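PDB 2YDT: Exo-1,5-alpha-L-arabinofuranobiosidase from Gibberella zeae, which probably acts as an exo-glycosidase that releases arabinobiose units from the ends of alpha-1,5-linked L-arabinan chains. Local coordinates for residues V14-P19 / K67-I72; R32-E35 / L41-T44; W45-P50 / N54-I59; G109-S114 / L120-A125; A342-L345 / K351-V354. All blocks are in the same frame, centred on the assembly; numbering follows the deposited sequence.

Contact 1 of 5, residues V14-P19 / K67-I72; sequences VEIFDP and KTWKEI. With MN (manganese (II) ion), chain L; MN (manganese (II) ion), chain I.
Ile-16 lies over one face of the Trp-69 indole, and this CH-pi contact does most of the joining, since the segments share no hydrogen bond. Ile-16 CG1 sits 3.8 Å from the centroid of the five-membered ring, 20° off its normal. The chain then runs on across the ring, bringing Ile-16 CD1 to 3.8 Å from Trp-69 CE2. A chi1 of -62° sets CG1 beside the backbone N, and the extended chain beyond it lets both carbons rest on the indole. An unbranched tip on a broad flat ring suits a strand and a loop whose nearest CA atoms, those of Ile-16 and Trp-69, stay 6.3 Å apart. Two residues earlier on both segments, Val-14 CG1 touches the carbonyl Lys-67 O at 3.5 Å, while the ammonium of Lys-67 turns elsewhere, to Gly-8 O. The 67-72 segment contains the end of an Asp box, the S-x-D-x-G-x-T-W turn of sialidase-like beta-propellers: Thr-68 OG1 bonds to Asp-64, the backbone O of Thr-68 to Ser-62 OG, and Trp-69 is the closing aromatic. The 14-17 strand is the outermost one of the last blade, so the contact joins this blade to the next one round the ring. Ile-16 and Phe-17 both face Val-354 in a classic beta bulge, and beyond it the chain leaves the sheet at Asp-18. The Asp-18 carboxylate bridges two manganese ions, one 2.1 Å from Asp-18 OD1 and the other 2.2 Å from Asp-18 OD2. Five waters complete the shell of the first ion, and one of them also donates to Asp-18 OD2.

Contact 2 of 5, residues R32-E35 / L41-T44; sequences RPLE and LLGT
Arg-32 and Thr-44 exchange two backbone hydrogen bonds, as do Leu-34 and Leu-42, in the beta hairpin that starts a four-stranded blade of the propeller. The bonds Arg-32 N to Thr-44 O and Thr-44 N to Arg-32 O are both 3.0 Å long. Those of the second pair, Leu-34 N to Leu-42 O and Leu-42 N to Leu-34 O, are shorter at 2.8 Å. Pro-33 and Gly-43 form the non-hydrogen-bonded pair between them, their CA atoms at the usual close spacing of 4.4 Å. Proline fits here because its N has no proton to place at the edge of the sheet, and Gly-43 adds no side chain beside it on that face. Some carbonyls take a second, weaker donor: Arg-32 O also meets Gly-43 CA at 3.2 Å. The outward peptide groups of Leu-41 and Gly-43 are bonded to Ser-62 and Val-60 of the next strand. Polar side chains find their partners beyond the hairpin: Thr-44 OG1 with Pro-58 O, Arg-32 NH2 with Thr-324 OG1. Glu-35, with CG anti to the backbone N (chi1 -173°), extends to bring OE1 to Gln-331 N. The leucines Leu-34 and Leu-42 share one face with Thr-44 and pack on Leu-90 of the following blade, while Pro-33 and Leu-41 meet the preceding one. On that second face the methyl Leu-41 CD2 rests against the aliphatic part of Glu-35, 3.7 Å from Glu-35 CB.

Contact 3 of 5, residues W45-P50 / N54-I59; sequences WENYSP and NVWFPI. With AHR (alpha-L-arabinofuranose), chain C.
Pro-58 presses its ring over one face of Trp-45, with Pro-58 CG 3.6 Å from Trp-45 CE2. This is the dry, tight part of the contact: the rigid pyrrolidine and flat indole fit closely, and Asn-47 CB closes in on Pro-58 CD at 3.6 Å. With its CG anti to the backbone N (chi1 -168°), Asn-47 sets its amide between Pro-58 and Trp-56, where Trp-45 NE1 donates to Asn-47 OD1 over 3.0 Å. Towards Ser-49 and Val-55, whose CA atoms are 6.2 Å apart, a water fills the gap between the polar groups. It donates to Asn-47 O and Ser-49 OG, accepts from Asn-47 ND2 and Trp-56 N, and lies 3.3 Å above the centre of the Trp-56 ring. Asn-47 ND2 lies above the same face nearer the rim, its amide turned 47° from the indole plane. Pointing the other way, Glu-46 serves the sugar site: arabinofuranose O5 donates to Glu-46 OE2 at 2.6 Å, while Tyr-48 OH donates to Glu-46 OE1 from above the carboxylate plane. Tyr-48 centres an inverse gamma turn, where the chain leaves its strand. This turn end of the hairpin belongs to the two middle strands of a propeller blade, 41-47 and 57-62, flanked by 28-35 and 70-75.

Contact 4 of 5, residues G109-S114 / L120-A125; sequences GSSIPS and LIEVYA
Ser-111 and Glu-122 lie on the same face of a beta hairpin, formed by the two middle strands of a propeller blade, and Ser-111 CB meets Glu-122 CG at 3.8 Å. In Glu-122 a chi1 of -51° sets CG beside the backbone N and against the serine, and the bend at chi2 (-76°) then turns the carboxylate to His-138 and Asn-80. Ser-111 sends OG away from the strand pair, anti to the backbone N, towards Gly-83 O and the same Asn-80, so one asparagine amide ties the two side chains together. Small and polar, serine leaves room for the longer glutamate beside it. Leu-120 shares this face and brings its CB to 3.6 Å from Ser-111 O. Ser-110 and Ile-121 point to the other face as a non-hydrogen-bonded pair with CA atoms 4.4 Å apart. Gly-109, almost fully extended and without a side chain, gives Phe-57 of the preceding blade a flat surface to pack on. The backbone ladder is uneven: Ser-111 N to Leu-120 O is short at 2.8 Å, whereas the outer bonds Gly-109 N to Glu-122 O and Leu-120 N to Ser-111 O are weak. Between them, Glu-122 N meets Gly-109 O at 2.9 Å, nearly in line with the carbonyl.

Contact 5 of 5, residues A342-L345 / K351-V354; sequences AGIL and KNTV. With SO4 (sulfate ion), chain F.
Ala-342 meets Val-354 where strands 336-341 and 354-360 of the closing propeller blade open into the loop that connects them. Its small methyl stands 4.0 Å from Val-354 CG2, and on the backbone Ala-342 CA makes a CH contact of 3.3 Å with Thr-353 O in place of a regular sheet bond. Next comes Gly-343, at a positive phi that glycine adopts readily. Having no side chain, it lets the Asn-352 amide, carried there by a CG beside the backbone N (chi1 -71°), lie close, with Asn-352 OD1 only 3.5 Å from Gly-343 CA. Ile-344 then receives both ends of that amide. Ile-344 N donates to Asn-352 OD1 at 3.0 Å, coming from above the carbonyl plane, 43° out of it. Asn-352 ND2 returns a bond of 2.9 Å to Ile-344 O, almost straight at 178° and directed at a lone pair in the carbonyl plane. Asparagine suits the place because one short side chain offers both a donor and an acceptor to a single residue's backbone. A further bond from ND2 to Val-28 O joins the loop to the neighbouring blade, and the two bonds to Ile-344 hold the amide against rotation. Leu-345 turns away from the second segment to line the arabinofuranose pocket. On the outer side of the loop, Lys-351 binds a sulfate, probably from the crystallisation liquor, with Lys-351 NZ 2.7 Å from its O2.

From the N terminus, strand 11-17 enters the sheet that also holds the last strands of the chain, and contact 1 closes a long loop by setting it against residues 67-72. Nested inside that loop, contacts 2 and 3 follow in series, each closing a hairpin of the blade 28-75; strand 41-47 makes them neighbours in one sheet. Contacts 4 and 5 come in series after contact 1 has closed, and none of the loops cross. Contact 4 closes a hairpin of the next blade and touches contact 3 across the blade boundary. Contact 5, near the C terminus, bonds through Val-354 to Ile-16 and Phe-17 of contact 1, so the propeller ring is closed where the two chain ends meet.

Contact 1 of 5, residues V14-P19 / K67-I72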
# COMPACT_ATOMS: atom_id res chain seq x y z
N VAL A 14 9.90 -17.07 3.12
CA VAL A 14 11.14 -16.87 2.44
C VAL A 14 11.66 -15.44 2.74
O VAL A 14 10.97 -14.46 2.53
CB VAL A 14 10.99 -17.09 0.91
CG1 VAL A 14 12.17 -16.50 0.10
CG2 VAL A 14 10.78 -18.59 0.63
N GLU A 15 12.89 -15.35 3.24
CA GLU A 15 13.49 -14.08 3.56
C GLU A 15 14.01 -13.43 2.31
O GLU A 15 14.75 -14.04 1.51
CB GLU A 15 14.64 -14.27 4.56
CG GLU A 15 15.32 -12.98 5.02
CD GLU A 15 16.30 -13.25 6.13
OE1 GLU A 15 17.48 -13.41 5.82
OE2 GLU A 15 15.86 -13.35 7.30
N ILE A 16 13.63 -12.16 2.16
CA ILE A 16 14.05 -11.32 1.05
C ILE A 16 15.26 -10.43 1.42
O ILE A 16 16.19 -10.27 0.62
CB ILE A 16 12.84 -10.45 0.58
CG1 ILE A 16 11.71 -11.37 0.08
CG2 ILE A 16 13.28 -9.41 -0.45
CD1 ILE A 16 10.41 -10.64 -0.34
N PHE A 17 15.22 -9.88 2.62
CA PHE A 17 16.29 -9.00 3.10
C PHE A 17 16.35 -8.97 4.62
O PHE A 17 15.34 -8.79 5.27
CB PHE A 17 16.07 -7.57 2.60
CG PHE A 17 17.11 -6.58 3.04
CD1 PHE A 17 18.44 -6.70 2.63
CD2 PHE A 17 16.75 -5.49 3.79
CE1 PHE A 17 19.39 -5.75 3.02
CE2 PHE A 17 17.71 -4.53 4.16
CZ PHE A 17 19.00 -4.69 3.79
N ASP A 18 17.56 -9.14 5.16
CA ASP A 18 17.85 -9.01 6.56
C ASP A 18 18.81 -7.83 6.70
O ASP A 18 19.95 -7.89 6.20
CB ASP A 18 18.52 -10.29 7.05
CG ASP A 18 18.79 -10.29 8.53
OD1 ASP A 18 18.21 -9.50 9.29
OD2 ASP A 18 19.59 -11.17 8.95
N PRO A 19 18.37 -6.74 7.38
CA PRO A 19 19.17 -5.54 7.41
C PRO A 19 20.48 -5.69 8.19
O PRO A 19 20.55 -6.48 9.13
CB PRO A 19 18.26 -4.52 8.11
CG PRO A 19 17.31 -5.35 8.95
CD PRO A 19 17.14 -6.65 8.21
N LYS A 67 10.69 -17.19 -5.01
CA LYS A 67 11.55 -18.09 -4.22
C LYS A 67 12.93 -17.53 -3.95
O LYS A 67 13.48 -17.76 -2.87
CB LYS A 67 11.68 -19.45 -4.93
CG LYS A 67 10.38 -20.15 -4.94
CD LYS A 67 10.49 -21.50 -5.63
CE LYS A 67 9.15 -22.20 -5.61
NZ LYS A 67 9.27 -23.55 -6.25
N THR A 68 13.52 -16.82 -4.92
CA THR A 68 14.79 -16.19 -4.74
C THR A 68 14.78 -14.75 -5.28
O THR A 68 14.05 -14.43 -6.23
CB THR A 68 15.91 -16.95 -5.45
OG1 THR A 68 15.70 -16.97 -6.86
CG2 THR A 68 15.98 -18.39 -4.86
N TRP A 69 15.62 -13.92 -4.67
CA TRP A 69 15.61 -12.49 -4.94
C TRP A 69 17.01 -11.95 -5.04
O TRP A 69 17.92 -12.44 -4.38
CB TRP A 69 14.90 -11.77 -3.79
CG TRP A 69 13.46 -12.12 -3.63
CD1 TRP A 69 12.93 -13.18 -2.94
CD2 TRP A 69 12.34 -11.41 -4.17
NE1 TRP A 69 11.54 -13.15 -2.99
CE2 TRP A 69 11.16 -12.07 -3.75
CE3 TRP A 69 12.21 -10.26 -4.96
CZ2 TRP A 69 9.87 -11.62 -4.10
CZ3 TRP A 69 10.95 -9.84 -5.32
CH2 TRP A 69 9.79 -10.49 -4.87
N LYS A 70 17.20 -10.91 -5.84
CA LYS A 70 18.37 -10.10 -5.69
C LYS A 70 18.14 -8.65 -6.03
O LYS A 70 17.28 -8.33 -6.84
CB LYS A 70 19.48 -10.62 -6.53
CG LYS A 70 19.37 -10.42 -7.93
CD LYS A 70 20.79 -10.54 -8.48
CE LYS A 70 20.79 -11.05 -9.89
NZ LYS A 70 19.67 -10.54 -10.70
N GLU A 71 18.96 -7.80 -5.44
CA GLU A 71 18.81 -6.38 -5.66
C GLU A 71 19.35 -6.04 -7.03
O GLU A 71 20.47 -6.45 -7.39
CB GLU A 71 19.55 -5.57 -4.59
CG GLU A 71 19.41 -4.07 -4.83
CD GLU A 71 20.05 -3.23 -3.80
OE1 GLU A 71 20.93 -2.43 -4.16
OE2 GLU A 71 19.66 -3.36 -2.63
N ILE A 72 18.58 -5.30 -7.79
CA ILE A 72 18.97 -4.87 -9.12
C ILE A 72 19.21 -3.37 -9.27
O ILE A 72 19.92 -2.93 -10.17
CB ILE A 72 17.97 -5.38 -10.21
CG1 ILE A 72 16.56 -4.82 -10.06
CG2 ILE A 72 17.99 -6.91 -10.26
CD1 ILE A 72 15.68 -5.04 -11.33
MN MN L . 21.00 -12.79 8.36
MN MN I . 18.18 -9.43 11.43
O HOH W 1 19.90 -10.91 11.61
O HOH W 2 19.56 -7.68 11.31
O HOH W 3 18.25 -9.29 13.65
O HOH W 4 16.93 -11.25 11.52
O HOH W 5 16.44 -8.08 11.62

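Contact 2 of 5, residues R32-E35 / L41-T44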
# COMPACT_ATOMS: atom_id res chain seq x y z
N ARG A 32 6.40 -3.76 -0.34
CA ARG A 32 5.52 -3.70 -1.50
C ARG A 32 6.03 -4.56 -2.64
O ARG A 32 7.21 -4.43 -3.02
CB ARG A 32 5.35 -2.23 -1.98
CG ARG A 32 4.53 -1.38 -1.02
CD ARG A 32 3.07 -1.75 -1.02
NE ARG A 32 2.23 -0.86 -0.24
CZ ARG A 32 1.89 -1.01 1.03
NH1 ARG A 32 2.38 -1.98 1.77
NH2 ARG A 32 1.04 -0.19 1.56
N PRO A 33 5.13 -5.38 -3.25
CA PRO A 33 5.50 -6.20 -4.40
C PRO A 33 4.84 -5.74 -5.69
O PRO A 33 3.87 -4.99 -5.67
CB PRO A 33 4.87 -7.55 -4.05
CG PRO A 33 3.60 -7.18 -3.42
CD PRO A 33 3.84 -5.82 -2.70
N LEU A 34 5.40 -6.20 -6.79
CA LEU A 34 4.82 -5.92 -8.13
C LEU A 34 5.10 -7.06 -9.09
O LEU A 34 6.24 -7.53 -9.19
CB LEU A 34 5.43 -4.62 -8.69
CG LEU A 34 5.03 -4.22 -10.11
CD1 LEU A 34 3.54 -3.84 -10.15
CD2 LEU A 34 5.91 -3.08 -10.71
N GLU A 35 4.06 -7.48 -9.83
CA GLU A 35 4.27 -8.44 -10.93
C GLU A 35 4.27 -7.70 -12.26
O GLU A 35 3.29 -7.03 -12.58
CB GLU A 35 3.17 -9.51 -10.96
CG GLU A 35 3.43 -10.62 -11.98
CD GLU A 35 2.31 -11.68 -12.03
OE1 GLU A 35 1.14 -11.27 -12.13
OE2 GLU A 35 2.64 -12.88 -11.99
N LEU A 41 8.93 -10.49 -10.76
CA LEU A 41 8.45 -9.76 -9.58
C LEU A 41 9.50 -8.77 -9.14
O LEU A 41 10.72 -9.05 -9.19
CB LEU A 41 8.18 -10.69 -8.40
CG LEU A 41 7.18 -11.83 -8.63
CD1 LEU A 41 7.02 -12.61 -7.34
CD2 LEU A 41 5.79 -11.40 -9.07
N LEU A 42 9.04 -7.58 -8.75
CA LEU A 42 9.88 -6.59 -8.09
C LEU A 42 9.34 -6.36 -6.70
O LEU A 42 8.17 -6.63 -6.42
CB LEU A 42 9.85 -5.27 -8.86
CG LEU A 42 10.35 -5.30 -10.31
CD1 LEU A 42 10.25 -3.88 -10.93
CD2 LEU A 42 11.82 -5.86 -10.41
N GLY A 43 10.22 -5.93 -5.82
CA GLY A 43 9.86 -5.60 -4.46
C GLY A 43 10.66 -4.43 -3.95
O GLY A 43 11.79 -4.20 -4.41
N THR A 44 10.12 -3.75 -2.92
CA THR A 44 10.79 -2.62 -2.26
C THR A 44 10.25 -2.46 -0.85
O THR A 44 9.33 -3.19 -0.40
CB THR A 44 10.60 -1.33 -3.09
OG1 THR A 44 11.52 -0.32 -2.60
CG2 THR A 44 9.14 -0.81 -3.02

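Contact 3 of 5, residues W45-P50 / N54-I59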
# COMPACT_ATOMS: atom_id res chain seq x y z
N TRP A 45 10.87 -1.56 -0.10
CA TRP A 45 10.55 -1.28 1.29
C TRP A 45 11.24 -0.02 1.72
O TRP A 45 12.14 0.50 0.99
CB TRP A 45 11.00 -2.42 2.21
CG TRP A 45 12.50 -2.75 2.14
CD1 TRP A 45 13.49 -2.19 2.89
CD2 TRP A 45 13.15 -3.66 1.26
NE1 TRP A 45 14.71 -2.70 2.55
CE2 TRP A 45 14.54 -3.61 1.55
CE3 TRP A 45 12.70 -4.54 0.26
CZ2 TRP A 45 15.48 -4.39 0.88
CZ3 TRP A 45 13.62 -5.33 -0.40
CH2 TRP A 45 15.00 -5.25 -0.10
N GLU A 46 10.83 0.50 2.88
CA GLU A 46 11.55 1.62 3.55
C GLU A 46 12.83 1.05 4.13
O GLU A 46 12.78 0.12 4.93
CB GLU A 46 10.73 2.21 4.70
CG GLU A 46 9.42 2.84 4.28
CD GLU A 46 8.51 3.27 5.43
OE1 GLU A 46 8.79 2.98 6.59
OE2 GLU A 46 7.48 3.89 5.12
N ASN A 47 13.98 1.66 3.80
CA ASN A 47 15.29 1.13 4.15
C ASN A 47 16.02 2.16 5.00
O ASN A 47 16.41 3.24 4.53
CB ASN A 47 16.02 0.85 2.83
CG ASN A 47 17.29 0.02 3.00
OD1 ASN A 47 17.20 -1.17 3.30
ND2 ASN A 47 18.46 0.63 2.72
N TYR A 48 16.08 1.90 6.30
CA TYR A 48 16.49 2.89 7.31
C TYR A 48 18.02 2.82 7.52
O TYR A 48 18.52 2.59 8.63
CB TYR A 48 15.74 2.72 8.63
CG TYR A 48 14.27 3.05 8.60
CD1 TYR A 48 13.78 4.19 9.19
CD2 TYR A 48 13.35 2.20 7.97
CE1 TYR A 48 12.42 4.53 9.16
CE2 TYR A 48 11.99 2.53 7.93
CZ TYR A 48 11.53 3.69 8.54
OH TYR A 48 10.19 4.03 8.50
N SER A 49 18.72 3.15 6.46
CA SER A 49 20.19 3.11 6.48
C SER A 49 20.75 4.34 7.22
O SER A 49 20.11 5.36 7.32
CB SER A 49 20.73 3.02 5.06
OG SER A 49 20.26 4.10 4.28
N PRO A 50 21.98 4.22 7.75
CA PRO A 50 22.64 5.38 8.34
C PRO A 50 23.04 6.37 7.25
O PRO A 50 23.62 5.96 6.24
CB PRO A 50 23.91 4.77 9.01
CG PRO A 50 23.79 3.29 8.82
CD PRO A 50 22.85 3.03 7.71
N ASN A 54 21.97 9.75 1.54
CA ASN A 54 20.51 9.86 1.78
C ASN A 54 19.83 8.51 1.52
O ASN A 54 20.22 7.76 0.60
CB ASN A 54 19.89 10.88 0.84
CG ASN A 54 20.46 12.29 1.02
OD1 ASN A 54 20.92 12.67 2.11
ND2 ASN A 54 20.35 13.09 -0.05
N VAL A 55 18.82 8.19 2.34
CA VAL A 55 18.07 6.94 2.16
C VAL A 55 17.48 6.80 0.74
O VAL A 55 17.20 7.78 0.05
CB VAL A 55 16.97 6.75 3.21
CG1 VAL A 55 17.60 6.55 4.62
CG2 VAL A 55 15.98 7.95 3.20
N TRP A 56 17.32 5.55 0.34
CA TRP A 56 16.81 5.19 -1.00
C TRP A 56 15.84 4.03 -0.84
O TRP A 56 15.80 3.37 0.21
CB TRP A 56 17.96 4.78 -1.91
CG TRP A 56 18.67 3.55 -1.42
CD1 TRP A 56 18.37 2.24 -1.73
CD2 TRP A 56 19.77 3.50 -0.50
NE1 TRP A 56 19.18 1.39 -1.03
CE2 TRP A 56 20.05 2.13 -0.25
CE3 TRP A 56 20.51 4.47 0.17
CZ2 TRP A 56 21.10 1.71 0.56
CZ3 TRP A 56 21.52 4.06 1.03
CH2 TRP A 56 21.81 2.69 1.21
N PHE A 57 15.09 3.75 -1.90
CA PHE A 57 14.23 2.57 -1.92
C PHE A 57 14.98 1.47 -2.68
O PHE A 57 15.16 1.58 -3.92
CB PHE A 57 12.90 2.84 -2.63
CG PHE A 57 12.03 3.87 -1.96
CD1 PHE A 57 11.86 3.91 -0.58
CD2 PHE A 57 11.27 4.73 -2.73
CE1 PHE A 57 11.01 4.85 0.02
CE2 PHE A 57 10.38 5.66 -2.14
CZ PHE A 57 10.28 5.72 -0.74
N PRO A 58 15.34 0.37 -1.99
CA PRO A 58 15.93 -0.77 -2.74
C PRO A 58 14.92 -1.44 -3.70
O PRO A 58 13.71 -1.49 -3.42
CB PRO A 58 16.33 -1.75 -1.64
CG PRO A 58 16.23 -1.00 -0.35
CD PRO A 58 15.20 0.06 -0.56
N ILE A 59 15.41 -1.93 -4.83
CA ILE A 59 14.59 -2.70 -5.76
C ILE A 59 15.18 -4.08 -5.92
O ILE A 59 16.29 -4.22 -6.43
CB ILE A 59 14.49 -1.99 -7.14
CG1 ILE A 59 13.84 -0.61 -6.93
CG2 ILE A 59 13.68 -2.86 -8.17
CD1 ILE A 59 12.31 -0.63 -6.63
O5 AHR C . 5.79 4.60 6.99
C5 AHR C . 6.45 5.06 8.18
C4 AHR C . 5.46 5.55 9.21
O4 AHR C . 4.73 6.68 8.78
C3 AHR C . 6.14 6.08 10.49
O3 AHR C . 6.54 5.03 11.41
C2 AHR C . 5.03 6.90 11.10
O2 AHR C . 5.46 7.99 11.93
C1 AHR C . 4.28 7.40 9.90
O HOH W 6 14.10 4.27 2.27
O HOH W 7 18.21 3.63 2.49

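Contact 4 of 5, residues G109-S114 / L120-A125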
# COMPACT_ATOMS: atom_id res chain seq x y z
N GLY A 109 6.56 7.43 -3.69
CA GLY A 109 6.96 7.40 -2.30
C GLY A 109 7.21 8.81 -1.82
O GLY A 109 7.06 9.77 -2.60
N SER A 110 7.58 8.94 -0.55
CA SER A 110 7.72 10.24 0.06
C SER A 110 9.19 10.58 0.32
O SER A 110 9.90 9.84 1.02
CB SER A 110 6.91 10.28 1.34
OG SER A 110 6.93 11.61 1.85
N SER A 111 9.61 11.70 -0.28
CA SER A 111 10.93 12.28 -0.04
C SER A 111 10.83 13.19 1.18
O SER A 111 9.92 14.02 1.26
CB SER A 111 11.37 13.04 -1.31
OG SER A 111 12.68 13.61 -1.10
N ILE A 112 11.73 13.00 2.14
CA ILE A 112 11.64 13.59 3.46
C ILE A 112 13.07 13.82 3.96
O ILE A 112 13.90 12.89 3.96
CB ILE A 112 10.96 12.62 4.46
CG1 ILE A 112 9.55 12.25 3.98
CG2 ILE A 112 10.90 13.19 5.92
CD1 ILE A 112 8.85 11.17 4.85
N PRO A 113 13.38 15.05 4.40
CA PRO A 113 14.70 15.24 4.97
C PRO A 113 14.86 14.48 6.27
O PRO A 113 13.89 14.14 6.91
CB PRO A 113 14.76 16.74 5.23
CG PRO A 113 13.32 17.16 5.42
CD PRO A 113 12.52 16.23 4.55
N SER A 114 16.11 14.22 6.65
CA SER A 114 16.40 13.41 7.83
C SER A 114 15.73 13.93 9.09
O SER A 114 15.37 13.15 9.97
CB SER A 114 17.91 13.34 8.10
OG SER A 114 18.63 12.70 7.05
N LEU A 120 7.08 15.01 0.81
CA LEU A 120 6.92 15.27 -0.60
C LEU A 120 6.72 13.96 -1.38
O LEU A 120 7.68 13.20 -1.59
CB LEU A 120 8.12 16.07 -1.11
CG LEU A 120 8.20 16.49 -2.58
CD1 LEU A 120 6.90 17.12 -3.10
CD2 LEU A 120 9.42 17.41 -2.76
N ILE A 121 5.48 13.73 -1.81
CA ILE A 121 5.16 12.57 -2.60
C ILE A 121 5.67 12.81 -4.03
O ILE A 121 5.28 13.78 -4.69
CB ILE A 121 3.64 12.21 -2.56
CG1 ILE A 121 3.25 11.74 -1.14
CG2 ILE A 121 3.34 11.14 -3.60
CD1 ILE A 121 1.72 11.60 -0.90
N GLU A 122 6.49 11.86 -4.51
CA GLU A 122 7.19 11.89 -5.80
C GLU A 122 6.74 10.73 -6.64
O GLU A 122 6.29 9.71 -6.12
CB GLU A 122 8.71 11.70 -5.60
CG GLU A 122 9.38 12.62 -4.57
CD GLU A 122 9.57 14.01 -5.10
OE1 GLU A 122 8.58 14.56 -5.62
OE2 GLU A 122 10.69 14.56 -4.99
N VAL A 123 6.87 10.87 -7.96
CA VAL A 123 6.82 9.72 -8.87
C VAL A 123 8.15 9.60 -9.62
O VAL A 123 8.59 10.58 -10.22
CB VAL A 123 5.64 9.77 -9.88
CG1 VAL A 123 5.67 8.63 -10.91
CG2 VAL A 123 4.33 9.76 -9.12
N TYR A 124 8.72 8.40 -9.59
CA TYR A 124 9.90 7.99 -10.37
C TYR A 124 9.45 6.88 -11.32
O TYR A 124 8.48 6.15 -11.06
CB TYR A 124 11.04 7.47 -9.44
CG TYR A 124 11.82 8.58 -8.81
CD1 TYR A 124 11.28 9.33 -7.78
CD2 TYR A 124 13.09 8.95 -9.29
CE1 TYR A 124 12.00 10.43 -7.23
CE2 TYR A 124 13.78 9.99 -8.76
CZ TYR A 124 13.27 10.74 -7.74
OH TYR A 124 13.98 11.82 -7.24
N ALA A 125 10.15 6.75 -12.45
CA ALA A 125 9.79 5.77 -13.47
C ALA A 125 10.99 5.02 -13.99
O ALA A 125 12.08 5.57 -14.02
CB ALA A 125 9.09 6.45 -14.65

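Contact 5 of 5, residues A342-L345 / K351-V354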
# COMPACT_ATOMS: atom_id res chain seq x y z
N ALA A 342 7.37 -6.41 6.07
CA ALA A 342 8.67 -5.93 6.53
C ALA A 342 8.63 -5.61 8.02
O ALA A 342 9.32 -4.71 8.50
CB ALA A 342 9.20 -4.77 5.67
N GLY A 343 7.86 -6.37 8.78
CA GLY A 343 7.94 -6.27 10.21
C GLY A 343 7.04 -5.21 10.80
O GLY A 343 6.07 -4.74 10.16
N ILE A 344 7.33 -4.87 12.05
CA ILE A 344 6.47 -4.06 12.87
C ILE A 344 6.97 -2.63 13.06
O ILE A 344 8.14 -2.33 12.88
CB ILE A 344 6.24 -4.69 14.26
CG1 ILE A 344 7.53 -4.70 15.09
CG2 ILE A 344 5.73 -6.13 14.13
CD1 ILE A 344 7.31 -5.20 16.54
N LEU A 345 6.04 -1.75 13.43
CA LEU A 345 6.38 -0.38 13.77
C LEU A 345 7.44 -0.30 14.85
O LEU A 345 7.52 -1.21 15.70
CB LEU A 345 5.12 0.35 14.25
CG LEU A 345 4.12 0.69 13.15
CD1 LEU A 345 2.74 1.00 13.82
CD2 LEU A 345 4.61 1.87 12.34
N LYS A 351 14.60 -6.72 14.98
CA LYS A 351 14.14 -8.00 14.50
C LYS A 351 13.39 -7.98 13.18
O LYS A 351 13.01 -9.06 12.67
CB LYS A 351 13.28 -8.65 15.58
CG LYS A 351 14.07 -8.92 16.88
CD LYS A 351 15.46 -9.54 16.62
CE LYS A 351 16.07 -10.21 17.88
NZ LYS A 351 17.52 -10.55 17.73
N ASN A 352 13.12 -6.80 12.63
CA ASN A 352 12.38 -6.77 11.33
C ASN A 352 13.23 -7.30 10.20
O ASN A 352 14.44 -7.00 10.08
CB ASN A 352 11.89 -5.38 10.93
CG ASN A 352 10.76 -4.84 11.76
OD1 ASN A 352 10.22 -5.51 12.69
ND2 ASN A 352 10.36 -3.59 11.44
N THR A 353 12.60 -8.08 9.32
CA THR A 353 13.19 -8.49 8.06
C THR A 353 12.09 -8.33 7.01
O THR A 353 10.89 -8.27 7.36
CB THR A 353 13.64 -9.96 8.06
OG1 THR A 353 12.47 -10.80 8.26
CG2 THR A 353 14.70 -10.20 9.19
N VAL A 354 12.50 -8.31 5.76
CA VAL A 354 11.56 -8.35 4.60
C VAL A 354 11.40 -9.82 4.20
O VAL A 354 12.36 -10.51 3.96
CB VAL A 354 12.08 -7.50 3.40
CG1 VAL A 354 10.96 -7.43 2.32
CG2 VAL A 354 12.54 -6.10 3.89
S SO4 F . 20.14 -7.98 16.18
O1 SO4 F . 19.82 -6.65 15.76
O2 SO4 F . 18.97 -8.48 16.93
O3 SO4 F . 20.47 -8.94 15.10
O4 SO4 F . 21.29 -7.97 17.13